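Local coordinates for phiAB6 tailspike (Unidentified phage, PDB 5JS4), which probably binds and fragments the exopolysaccharide of the host bacterium Acinetobacter baumannii as the trimeric, beta-helical tailspike of the phage, at residues S506-S511 with L539-G544; I376-K379 with G384-F387; A398-E403 with H416-Q421. All blocks are in the same frame, centred on the assembly; numbering follows the deposited sequence.

Interaction 1: residues S506-S511 with L539-G544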
ATOM      1  N   SER A 506       1.795   4.890 -15.689  1.00 14.34           N
ATOM      2  CA  SER A 506       1.394   6.165 -15.085  1.00 14.81           C
ATOM      3  C   SER A 506      -0.112   6.374 -15.188  1.00 14.62           C
ATOM      4  O   SER A 506      -0.715   6.034 -16.211  1.00 14.31           O
ATOM      5  CB  SER A 506       2.086   7.346 -15.765  1.00 17.09           C
ATOM      6  OG  SER A 506       1.639   8.574 -15.214  1.00 20.77           O
ATOM      7  N   PRO A 507      -0.726   6.954 -14.139  1.00 14.15           N
ATOM      8  CA  PRO A 507      -2.159   7.250 -14.229  1.00 13.91           C
ATOM      9  C   PRO A 507      -2.516   8.179 -15.394  1.00 13.39           C
ATOM     10  O   PRO A 507      -3.605   8.077 -15.948  1.00 12.87           O
ATOM     11  CB  PRO A 507      -2.481   7.924 -12.887  1.00 14.67           C
ATOM     12  CG  PRO A 507      -1.339   7.631 -11.987  1.00 16.25           C
ATOM     13  CD  PRO A 507      -0.145   7.343 -12.841  1.00 15.38           C
ATOM     14  N   THR A 508      -1.596   9.070 -15.764  1.00 13.39           N
ATOM     15  CA  THR A 508      -1.866  10.063 -16.799  1.00 13.54           C
ATOM     16  C   THR A 508      -1.561   9.570 -18.217  1.00 13.29           C
ATOM     17  O   THR A 508      -1.813  10.281 -19.185  1.00 13.99           O
ATOM     18  CB  THR A 508      -1.074  11.354 -16.529  1.00 14.32           C
ATOM     19  OG1 THR A 508       0.325  11.056 -16.476  1.00 16.77           O
ATOM     20  CG2 THR A 508      -1.509  11.970 -15.205  1.00 15.43           C
ATOM     21  N   LEU A 509      -1.034   8.355 -18.341  1.00 12.86           N
ATOM     22  CA  LEU A 509      -0.740   7.778 -19.649  1.00 13.59           C
ATOM     23  C   LEU A 509      -2.033   7.508 -20.412  1.00 13.19           C
ATOM     24  O   LEU A 509      -2.983   6.950 -19.860  1.00 13.29           O
ATOM     25  CB  LEU A 509       0.050   6.477 -19.491  1.00 14.03           C
ATOM     26  CG  LEU A 509       0.580   5.845 -20.778  1.00 15.25           C
ATOM     27  CD1 LEU A 509       1.681   6.702 -21.384  1.00 16.15           C
ATOM     28  CD2 LEU A 509       1.081   4.439 -20.499  1.00 15.94           C
ATOM     29  N   ASP A 510      -2.069   7.891 -21.682  1.00 13.52           N
ATOM     30  CA  ASP A 510      -3.237   7.628 -22.507  1.00 13.66           C
ATOM     31  C   ASP A 510      -3.378   6.126 -22.729  1.00 12.98           C
ATOM     32  O   ASP A 510      -2.386   5.397 -22.797  1.00 13.49           O
ATOM     33  CB  ASP A 510      -3.125   8.356 -23.848  1.00 14.49           C
ATOM     34  CG  ASP A 510      -4.446   8.424 -24.601  1.00 15.35           C
ATOM     35  OD1 ASP A 510      -5.518   8.132 -24.018  1.00 14.81           O
ATOM     36  OD2 ASP A 510      -4.403   8.789 -25.792  1.00 17.54           O
ATOM     37  N   SER A 511      -4.618   5.665 -22.806  1.00 12.62           N
ATOM     38  CA  SER A 511      -4.890   4.261 -23.061  1.00 12.28           C
ATOM     39  C   SER A 511      -4.710   3.934 -24.540  1.00 13.03           C
ATOM     40  O   SER A 511      -4.837   4.804 -25.404  1.00 12.60           O
ATOM     41  CB  SER A 511      -6.310   3.918 -22.632  1.00 12.16           C
ATOM     42  OG  SER A 511      -7.231   4.746 -23.309  1.00 11.93           O
ATOM     43  N   LEU A 539      -9.557   8.348 -15.028  1.00  9.82           N
ATOM     44  CA  LEU A 539      -8.516   9.030 -14.277  1.00 10.57           C
ATOM     45  C   LEU A 539      -9.153  10.132 -13.432  1.00 10.49           C
ATOM     46  O   LEU A 539      -9.926  10.935 -13.955  1.00 10.44           O
ATOM     47  CB  LEU A 539      -7.499   9.626 -15.254  1.00 10.83           C
ATOM     48  CG  LEU A 539      -6.470  10.638 -14.745  1.00 11.51           C
ATOM     49  CD1 LEU A 539      -5.578  10.031 -13.678  1.00 11.55           C
ATOM     50  CD2 LEU A 539      -5.638  11.147 -15.910  1.00 12.00           C
ATOM     51  N   MET A 540      -8.855  10.144 -12.132  1.00 10.77           N
ATOM     52  CA  MET A 540      -9.249  11.243 -11.245  1.00 10.93           C
ATOM     53  C   MET A 540      -8.011  12.066 -10.886  1.00 10.76           C
ATOM     54  O   MET A 540      -6.977  11.516 -10.491  1.00 10.49           O
ATOM     55  CB  MET A 540      -9.966  10.746  -9.974  1.00 12.98           C
ATOM     56  CG  MET A 540     -10.562  11.891  -9.154  1.00 15.08           C
ATOM     57  SD  MET A 540     -11.764  11.469  -7.873  1.00 20.42           S
ATOM     58  CE  MET A 540     -10.672  11.206  -6.477  1.00 21.67           C
ATOM     59  N   LEU A 541      -8.146  13.382 -11.043  1.00 10.42           N
ATOM     60  CA  LEU A 541      -7.107  14.364 -10.746  1.00 11.26           C
ATOM     61  C   LEU A 541      -7.722  15.452  -9.873  1.00 10.49           C
ATOM     62  O   LEU A 541      -8.936  15.477  -9.686  1.00 10.06           O
ATOM     63  CB  LEU A 541      -6.599  14.986 -12.045  1.00 12.31           C
ATOM     64  CG  LEU A 541      -5.805  14.051 -12.949  1.00 14.06           C
ATOM     65  CD1 LEU A 541      -5.697  14.630 -14.348  1.00 15.98           C
ATOM     66  CD2 LEU A 541      -4.430  13.782 -12.361  1.00 14.37           C
ATOM     67  N   PRO A 542      -6.897  16.369  -9.340  1.00 10.15           N
ATOM     68  CA  PRO A 542      -7.485  17.442  -8.538  1.00 10.24           C
ATOM     69  C   PRO A 542      -8.562  18.254  -9.269  1.00 10.39           C
ATOM     70  O   PRO A 542      -9.481  18.749  -8.630  1.00 12.22           O
ATOM     71  CB  PRO A 542      -6.274  18.311  -8.193  1.00  9.97           C
ATOM     72  CG  PRO A 542      -5.160  17.328  -8.107  1.00 10.09           C
ATOM     73  CD  PRO A 542      -5.426  16.351  -9.223  1.00 10.04           C
ATOM     74  N   SER A 543      -8.451  18.357 -10.593  1.00 10.88           N
ATOM     75  CA  SER A 543      -9.384  19.132 -11.416  1.00 11.72           C
ATOM     76  C   SER A 543     -10.719  18.438 -11.695  1.00 10.77           C
ATOM     77  O   SER A 543     -11.697  19.090 -12.062  1.00 10.59           O
ATOM     78  CB  SER A 543      -8.724  19.454 -12.760  1.00 14.04           C
ATOM     79  OG  SER A 543      -8.421  18.261 -13.473  1.00 16.07           O
ATOM     80  N   GLY A 544     -10.749  17.118 -11.569  1.00 10.02           N
ATOM     81  CA  GLY A 544     -11.923  16.351 -11.968  1.00 10.02           C
ATOM     82  C   GLY A 544     -11.525  15.036 -12.598  1.00 10.23           C
ATOM     83  O   GLY A 544     -10.683  14.315 -12.057  1.00 11.14           O
TER
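Leu539 reaches from the strand 537-541 to the loop 506-511 and rests its forked tip against the first corner of a turn, a small case of how an apolar side chain can seat a loop on a sheet. The contact between the segments is made by van der Waals packing. Both methyls of Leu539 flank the carbonyl oxygen of Pro507, CD1 at 3.6 Å and CD2 at 3.7 Å from Pro507 O. CD1 also meets the ring of Pro507 at CB, 3.8 Å away, while CD2 leans toward the next residue and comes within 4.0 Å of Thr508 CA. With CG anti to the backbone N (chi1 167°), the fork is carried out from the strand toward the loop. Toward solvent, where Thr508 is exposed, the packing thins: Thr508 CG2 stands 4.3 Å from Leu539 CD2 and 4.5 Å from Leu541 CD2.

Within the two segments the hydrogen bonds close each turn on itself. In the loop, a type I turn from Ser506 to Leu509 is closed by Leu509 N on Ser506 O at 3.2 Å. The type I turn from Leu541 to Gly544 is held by bonds in both directions, Leu541 N to Gly544 O at 2.9 Å and Gly544 N to Leu541 O. The strand reaches the loop through Lys537, whose NZ bonds to Ser506 O and Leu509 O and weakly to Pro507 O.

The subunit interface lies close by: Gly544 joins a parallel ladder with a strand of the second subunit, and Met540 packs on Met538 of that subunit. The paired turn is a two-residue beta hairpin linking strands 537-541 and 544-547, in the antiparallel region that follows the parallel coils of the tailspike beta-helix.

Interaction 2: residues I376-K379 with G384-F387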
ATOM      1  N   ILE A 376      21.167 -13.909  -8.131  1.00 14.09           N
ATOM      2  CA  ILE A 376      20.259 -14.909  -7.586  1.00 14.21           C
ATOM      3  C   ILE A 376      19.627 -15.675  -8.740  1.00 14.50           C
ATOM      4  O   ILE A 376      18.947 -15.090  -9.577  1.00 15.27           O
ATOM      5  CB  ILE A 376      19.149 -14.260  -6.734  1.00 14.18           C
ATOM      6  CG1 ILE A 376      19.755 -13.464  -5.566  1.00 14.98           C
ATOM      7  CG2 ILE A 376      18.165 -15.313  -6.235  1.00 14.17           C
ATOM      8  CD1 ILE A 376      20.383 -14.299  -4.470  1.00 14.55           C
ATOM      9  N   VAL A 377      19.866 -16.983  -8.782  1.00 14.92           N
ATOM     10  CA  VAL A 377      19.273 -17.849  -9.790  1.00 15.07           C
ATOM     11  C   VAL A 377      18.176 -18.665  -9.123  1.00 14.70           C
ATOM     12  O   VAL A 377      18.457 -19.553  -8.321  1.00 14.92           O
ATOM     13  CB  VAL A 377      20.322 -18.786 -10.423  1.00 15.39           C
ATOM     14  CG1 VAL A 377      19.680 -19.712 -11.449  1.00 15.85           C
ATOM     15  CG2 VAL A 377      21.431 -17.970 -11.071  1.00 15.67           C
ATOM     16  N   VAL A 378      16.928 -18.350  -9.447  1.00 14.93           N
ATOM     17  CA  VAL A 378      15.786 -19.067  -8.893  1.00 15.06           C
ATOM     18  C   VAL A 378      15.515 -20.290  -9.754  1.00 15.52           C
ATOM     19  O   VAL A 378      15.371 -20.170 -10.968  1.00 16.81           O
ATOM     20  CB  VAL A 378      14.518 -18.193  -8.862  1.00 16.16           C
ATOM     21  CG1 VAL A 378      13.355 -18.965  -8.253  1.00 17.07           C
ATOM     22  CG2 VAL A 378      14.771 -16.907  -8.084  1.00 16.16           C
ATOM     23  N   LYS A 379      15.448 -21.458  -9.124  1.00 15.35           N
ATOM     24  CA  LYS A 379      15.119 -22.692  -9.828  1.00 15.65           C
ATOM     25  C   LYS A 379      13.629 -22.986  -9.688  1.00 15.65           C
ATOM     26  O   LYS A 379      13.004 -22.640  -8.680  1.00 15.75           O
ATOM     27  CB  LYS A 379      15.965 -23.859  -9.310  1.00 17.12           C
ATOM     28  CG  LYS A 379      17.473 -23.623  -9.364  1.00 18.47           C
ATOM     29  CD  LYS A 379      18.012 -23.382 -10.768  1.00 20.40           C
ATOM     30  CE  LYS A 379      18.113 -24.669 -11.568  1.00 21.87           C
ATOM     31  NZ  LYS A 379      18.647 -24.430 -12.941  1.00 23.64           N
ATOM     32  N   GLY A 384       5.674 -18.723  -2.212  1.00 12.59           N
ATOM     33  CA  GLY A 384       6.101 -18.492  -0.832  1.00 13.06           C
ATOM     34  C   GLY A 384       7.571 -18.110  -0.762  1.00 12.90           C
ATOM     35  O   GLY A 384       8.320 -18.633   0.064  1.00 12.91           O
ATOM     36  N   PHE A 385       7.968 -17.190  -1.641  1.00 12.35           N
ATOM     37  CA  PHE A 385       9.360 -16.792  -1.834  1.00 12.01           C
ATOM     38  C   PHE A 385       9.520 -15.347  -1.377  1.00 11.63           C
ATOM     39  O   PHE A 385       8.978 -14.436  -1.998  1.00 12.42           O
ATOM     40  CB  PHE A 385       9.715 -16.930  -3.318  1.00 12.51           C
ATOM     41  CG  PHE A 385      11.173 -16.723  -3.636  1.00 12.91           C
ATOM     42  CD1 PHE A 385      11.678 -15.446  -3.856  1.00 13.55           C
ATOM     43  CD2 PHE A 385      12.034 -17.807  -3.761  1.00 12.64           C
ATOM     44  CE1 PHE A 385      13.013 -15.255  -4.176  1.00 14.38           C
ATOM     45  CE2 PHE A 385      13.372 -17.623  -4.074  1.00 13.09           C
ATOM     46  CZ  PHE A 385      13.862 -16.346  -4.283  1.00 13.57           C
ATOM     47  N   ASN A 386      10.261 -15.140  -0.294  1.00 11.21           N
ATOM     48  CA  ASN A 386      10.376 -13.822   0.317  1.00 11.59           C
ATOM     49  C   ASN A 386      11.807 -13.310   0.251  1.00 12.17           C
ATOM     50  O   ASN A 386      12.738 -13.981   0.696  1.00 13.85           O
ATOM     51  CB  ASN A 386       9.877 -13.880   1.755  1.00 12.30           C
ATOM     52  CG  ASN A 386       8.446 -14.370   1.847  1.00 13.22           C
ATOM     53  OD1 ASN A 386       8.154 -15.356   2.531  1.00 17.73           O
ATOM     54  ND2 ASN A 386       7.548 -13.701   1.138  1.00 11.58           N
ATOM     55  N   PHE A 387      11.955 -12.112  -0.307  1.00 11.32           N
ATOM     56  CA  PHE A 387      13.248 -11.527  -0.640  1.00 11.27           C
ATOM     57  C   PHE A 387      13.244 -10.073  -0.171  1.00 10.99           C
ATOM     58  O   PHE A 387      12.414  -9.289  -0.619  1.00 11.51           O
ATOM     59  CB  PHE A 387      13.439 -11.599  -2.160  1.00 11.91           C
ATOM     60  CG  PHE A 387      14.840 -11.320  -2.626  1.00 12.87           C
ATOM     61  CD1 PHE A 387      15.331 -10.025  -2.683  1.00 13.97           C
ATOM     62  CD2 PHE A 387      15.659 -12.358  -3.045  1.00 14.71           C
ATOM     63  CE1 PHE A 387      16.620  -9.774  -3.127  1.00 15.20           C
ATOM     64  CE2 PHE A 387      16.944 -12.112  -3.491  1.00 15.67           C
ATOM     65  CZ  PHE A 387      17.428 -10.819  -3.531  1.00 15.39           C
TER
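Ile376 and Val378 face Phe385 and Phe387 across the inside of one coil, an example of how two walls of a solenoid meet across its interior through side chains. The backbones stay well apart, with 9.8 Å between Val378 CA and Phe385 CA, and the gap is bridged in two steps.

The tighter step is at Ile376. Its CG1 comes to 3.7 Å from Phe387 CE2 and approaches at the edge of the ring, near the ring plane, while CD1 lies a little farther off, 4.2 Å from the same CE2. CG1 sits beside the backbone N of Ile376 (chi1 -59°), and this is the branch that touches the ring. In the second step Val378 offers one methyl: CG2 stands 3.9 Å from Phe385 CZ, meeting the ring obliquely, the two side chains coming from opposite directions. Both phenylalanines have CG anti to the backbone N, which extends the rings into the interior.

The looser side belongs to the alternate residues, with Lys379 exposed and Val377 buried against the neighbouring strand 353-358. Asn386 is buried as well, but faces the trimer: its ND2 bonds to Thr414 OG1, and it packs on Asn389 of the third subunit.

Further packing thickens the interior, with Ile400 touching Ile376, Val378 and Phe387, and Ile364 lying against both phenylalanine rings. Such inward stacks of aliphatic and aromatic residues, repeated from coil to coil, form the core of a right-handed parallel beta-helix of the pectate lyase-like kind.

Interaction 3: residues A398-E403 with H416-Q421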
ATOM      1  N   ALA A 398      21.654 -10.129 -14.672  1.00 15.67           N
ATOM      2  CA  ALA A 398      20.488  -9.880 -13.827  1.00 14.75           C
ATOM      3  C   ALA A 398      20.824  -9.996 -12.347  1.00 14.16           C
ATOM      4  O   ALA A 398      21.672 -10.794 -11.952  1.00 14.73           O
ATOM      5  CB  ALA A 398      19.363 -10.842 -14.179  1.00 15.60           C
ATOM      6  N   GLY A 399      20.154  -9.190 -11.530  1.00 14.62           N
ATOM      7  CA  GLY A 399      20.231  -9.348 -10.084  1.00 13.90           C
ATOM      8  C   GLY A 399      19.524 -10.626  -9.663  1.00 13.48           C
ATOM      9  O   GLY A 399      20.048 -11.406  -8.869  1.00 13.56           O
ATOM     10  N   ILE A 400      18.325 -10.829 -10.205  1.00 13.04           N
ATOM     11  CA  ILE A 400      17.512 -12.008  -9.919  1.00 13.09           C
ATOM     12  C   ILE A 400      16.991 -12.573 -11.239  1.00 13.40           C
ATOM     13  O   ILE A 400      16.381 -11.850 -12.026  1.00 12.97           O
ATOM     14  CB  ILE A 400      16.322 -11.664  -8.999  1.00 13.59           C
ATOM     15  CG1 ILE A 400      16.817 -11.011  -7.703  1.00 13.80           C
ATOM     16  CG2 ILE A 400      15.510 -12.915  -8.686  1.00 13.97           C
ATOM     17  CD1 ILE A 400      15.728 -10.359  -6.877  1.00 13.77           C
ATOM     18  N   TYR A 401      17.232 -13.862 -11.468  1.00 13.63           N
ATOM     19  CA  TYR A 401      16.826 -14.531 -12.701  1.00 13.96           C
ATOM     20  C   TYR A 401      15.993 -15.773 -12.397  1.00 14.05           C
ATOM     21  O   TYR A 401      16.417 -16.633 -11.626  1.00 15.87           O
ATOM     22  CB  TYR A 401      18.056 -14.923 -13.524  1.00 14.63           C
ATOM     23  CG  TYR A 401      17.735 -15.773 -14.738  1.00 15.79           C
ATOM     24  CD1 TYR A 401      16.767 -15.374 -15.654  1.00 16.90           C
ATOM     25  CD2 TYR A 401      18.403 -16.974 -14.972  1.00 17.17           C
ATOM     26  CE1 TYR A 401      16.468 -16.145 -16.765  1.00 17.53           C
ATOM     27  CE2 TYR A 401      18.112 -17.751 -16.083  1.00 17.82           C
ATOM     28  CZ  TYR A 401      17.144 -17.331 -16.976  1.00 17.65           C
ATOM     29  OH  TYR A 401      16.846 -18.096 -18.081  1.00 19.34           O
ATOM     30  N   CYS A 402      14.813 -15.855 -13.011  1.00 14.59           N
ATOM     31  CA  CYS A 402      13.938 -17.021 -12.893  1.00 15.11           C
ATOM     32  C   CYS A 402      13.520 -17.505 -14.279  1.00 15.32           C
ATOM     33  O   CYS A 402      12.702 -16.874 -14.952  1.00 14.67           O
ATOM     34  CB  CYS A 402      12.703 -16.687 -12.050  1.00 15.51           C
ATOM     35  SG  CYS A 402      11.526 -18.046 -11.872  1.00 17.88           S
ATOM     36  N   GLU A 403      14.088 -18.634 -14.695  1.00 15.79           N
ATOM     37  CA  GLU A 403      13.814 -19.221 -16.004  1.00 15.95           C
ATOM     38  C   GLU A 403      12.432 -19.873 -16.059  1.00 15.59           C
ATOM     39  O   GLU A 403      11.711 -19.724 -17.052  1.00 15.98           O
ATOM     40  CB  GLU A 403      14.893 -20.260 -16.336  1.00 16.56           C
ATOM     41  CG  GLU A 403      14.764 -20.893 -17.718  1.00 18.26           C
ATOM     42  CD  GLU A 403      15.778 -21.998 -17.971  1.00 21.43           C
ATOM     43  OE1 GLU A 403      16.549 -22.346 -17.052  1.00 23.61           O
ATOM     44  OE2 GLU A 403      15.803 -22.527 -19.102  1.00 25.91           O
ATOM     45  N   HIS A 416      11.258  -6.751  -1.607  1.00 10.56           N
ATOM     46  CA  HIS A 416      11.220  -5.474  -0.894  1.00 10.82           C
ATOM     47  C   HIS A 416      12.610  -4.960  -0.573  1.00 10.58           C
ATOM     48  O   HIS A 416      13.519  -5.739  -0.312  1.00 11.01           O
ATOM     49  CB  HIS A 416      10.475  -5.618   0.438  1.00 12.10           C
ATOM     50  CG  HIS A 416       9.033  -5.996   0.303  1.00 14.61           C
ATOM     51  ND1 HIS A 416       8.318  -6.559   1.338  1.00 18.75           N
ATOM     52  CD2 HIS A 416       8.174  -5.901  -0.738  1.00 15.06           C
ATOM     53  CE1 HIS A 416       7.078  -6.785   0.941  1.00 18.89           C
ATOM     54  NE2 HIS A 416       6.963  -6.389  -0.313  1.00 16.61           N
ATOM     55  N   ASN A 417      12.755  -3.637  -0.542  1.00 11.07           N
ATOM     56  CA  ASN A 417      13.982  -3.003  -0.058  1.00 10.96           C
ATOM     57  C   ASN A 417      15.211  -3.513  -0.809  1.00 10.53           C
ATOM     58  O   ASN A 417      16.179  -3.960  -0.192  1.00 10.40           O
ATOM     59  CB  ASN A 417      14.175  -3.230   1.459  1.00 11.02           C
ATOM     60  CG  ASN A 417      13.005  -2.747   2.312  1.00 11.12           C
ATOM     61  OD1 ASN A 417      12.887  -3.143   3.475  1.00 14.48           O
ATOM     62  ND2 ASN A 417      12.165  -1.885   1.769  1.00 10.71           N
ATOM     63  N   ILE A 418      15.159  -3.465  -2.139  1.00 10.83           N
ATOM     64  CA  ILE A 418      16.272  -3.916  -2.967  1.00 10.95           C
ATOM     65  C   ILE A 418      16.867  -2.744  -3.732  1.00 11.27           C
ATOM     66  O   ILE A 418      16.146  -1.995  -4.399  1.00 11.85           O
ATOM     67  CB  ILE A 418      15.866  -5.000  -3.986  1.00 11.19           C
ATOM     68  CG1 ILE A 418      15.053  -6.111  -3.314  1.00 12.03           C
ATOM     69  CG2 ILE A 418      17.118  -5.579  -4.645  1.00 11.21           C
ATOM     70  CD1 ILE A 418      14.427  -7.088  -4.289  1.00 12.84           C
ATOM     71  N   TYR A 419      18.186  -2.607  -3.624  1.00 11.30           N
ATOM     72  CA  TYR A 419      18.957  -1.581  -4.312  1.00 11.63           C
ATOM     73  C   TYR A 419      19.746  -2.261  -5.429  1.00 11.40           C
ATOM     74  O   TYR A 419      20.729  -2.950  -5.160  1.00 12.11           O
ATOM     75  CB  TYR A 419      19.911  -0.919  -3.311  1.00 12.34           C
ATOM     76  CG  TYR A 419      20.453   0.459  -3.657  1.00 13.47           C
ATOM     77  CD1 TYR A 419      20.563   0.913  -4.974  1.00 13.71           C
ATOM     78  CD2 TYR A 419      20.894   1.296  -2.642  1.00 14.71           C
ATOM     79  CE1 TYR A 419      21.079   2.175  -5.255  1.00 14.25           C
ATOM     80  CE2 TYR A 419      21.406   2.550  -2.912  1.00 15.28           C
ATOM     81  CZ  TYR A 419      21.499   2.986  -4.217  1.00 14.93           C
ATOM     82  OH  TYR A 419      22.015   4.240  -4.458  1.00 17.83           O
ATOM     83  N   PHE A 420      19.292  -2.088  -6.667  1.00 11.74           N
ATOM     84  CA  PHE A 420      20.016  -2.565  -7.845  1.00 11.95           C
ATOM     85  C   PHE A 420      20.860  -1.407  -8.382  1.00 12.72           C
ATOM     86  O   PHE A 420      20.306  -0.376  -8.771  1.00 13.43           O
ATOM     87  CB  PHE A 420      19.051  -3.007  -8.951  1.00 12.21           C
ATOM     88  CG  PHE A 420      18.111  -4.126  -8.570  1.00 12.14           C
ATOM     89  CD1 PHE A 420      18.465  -5.450  -8.779  1.00 12.32           C
ATOM     90  CD2 PHE A 420      16.843  -3.850  -8.070  1.00 11.42           C
ATOM     91  CE1 PHE A 420      17.593  -6.480  -8.465  1.00 12.29           C
ATOM     92  CE2 PHE A 420      15.963  -4.875  -7.755  1.00 11.36           C
ATOM     93  CZ  PHE A 420      16.340  -6.191  -7.955  1.00 12.16           C
ATOM     94  N   GLN A 421      22.184  -1.566  -8.420  1.00 13.25           N
ATOM     95  CA  GLN A 421      23.060  -0.487  -8.894  1.00 14.16           C
ATOM     96  C   GLN A 421      24.107  -0.959  -9.897  1.00 14.76           C
ATOM     97  O   GLN A 421      24.786  -1.967  -9.681  1.00 14.46           O
ATOM     98  CB  GLN A 421      23.756   0.219  -7.726  1.00 15.66           C
ATOM     99  CG  GLN A 421      24.520   1.472  -8.153  1.00 16.52           C
ATOM    100  CD  GLN A 421      25.010   2.320  -6.989  1.00 19.64           C
ATOM    101  OE1 GLN A 421      24.292   2.537  -6.010  1.00 21.94           O
ATOM    102  NE2 GLN A 421      26.235   2.822  -7.099  1.00 22.09           N
TER
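This is a buried, wholly apolar contact between two walls of the beta-helix, formed where strand 398-402 bends and faces strand 413-421 across the interior. Gly399 and Phe420 bring the two segments nearest, 7.1 Å apart between their CA atoms. Phe420 turns the edge of its ring to the bend: CE1 lies 4.2 Å from the bare CA of Gly399, and CZ is 4.3 Å from Ile400 CD1, both partners lying near the ring plane.

Ile400 CD1 also meets Ile418 CD1, at 4.4 Å, so a single methyl touches both Ile418 and Phe420. The extended end of the Ile400 side chain (chi2 167°) carries it there. Ile418 CG2 in turn lies over one face of the Phe420 ring, 3.3 Å above its plane and offset toward the periphery of the ring. Met428 lies against both Ile400 and Phe420.

The residue between Ile418 and Phe420 points to the trimer: Tyr419 packs on Val383 of the second subunit, and its OH hydrogen-bonds to Glu445 of its own chain. Inward apolar residues alternating with outward ones facing a neighbouring subunit are the pattern of a trimeric parallel beta-helix tailspike.

How the interactions relate
Interactions 2 and 3 lie on successive coils of one beta-helix, their centres about 10 Å apart. They join along both walls. On one, Val378 N lies 2.8 Å from Tyr401 O, a probable hydrogen bond. Tyr401 N makes a second probable bond, also 2.8 Å, to Ile376 O. Inside, Phe387 CD1 packs 3.5 Å from Ile418 CD1. Interaction 1 lies farther along the spike, its centre about 35 Å from that of interaction 2 and about 30 Å from that of interaction 3, with no touch to either. Interactions 1 and 3 both reach the second subunit; in interaction 1, Pro542 packs there on Asn531, a residue that lines a malonic acid pocket.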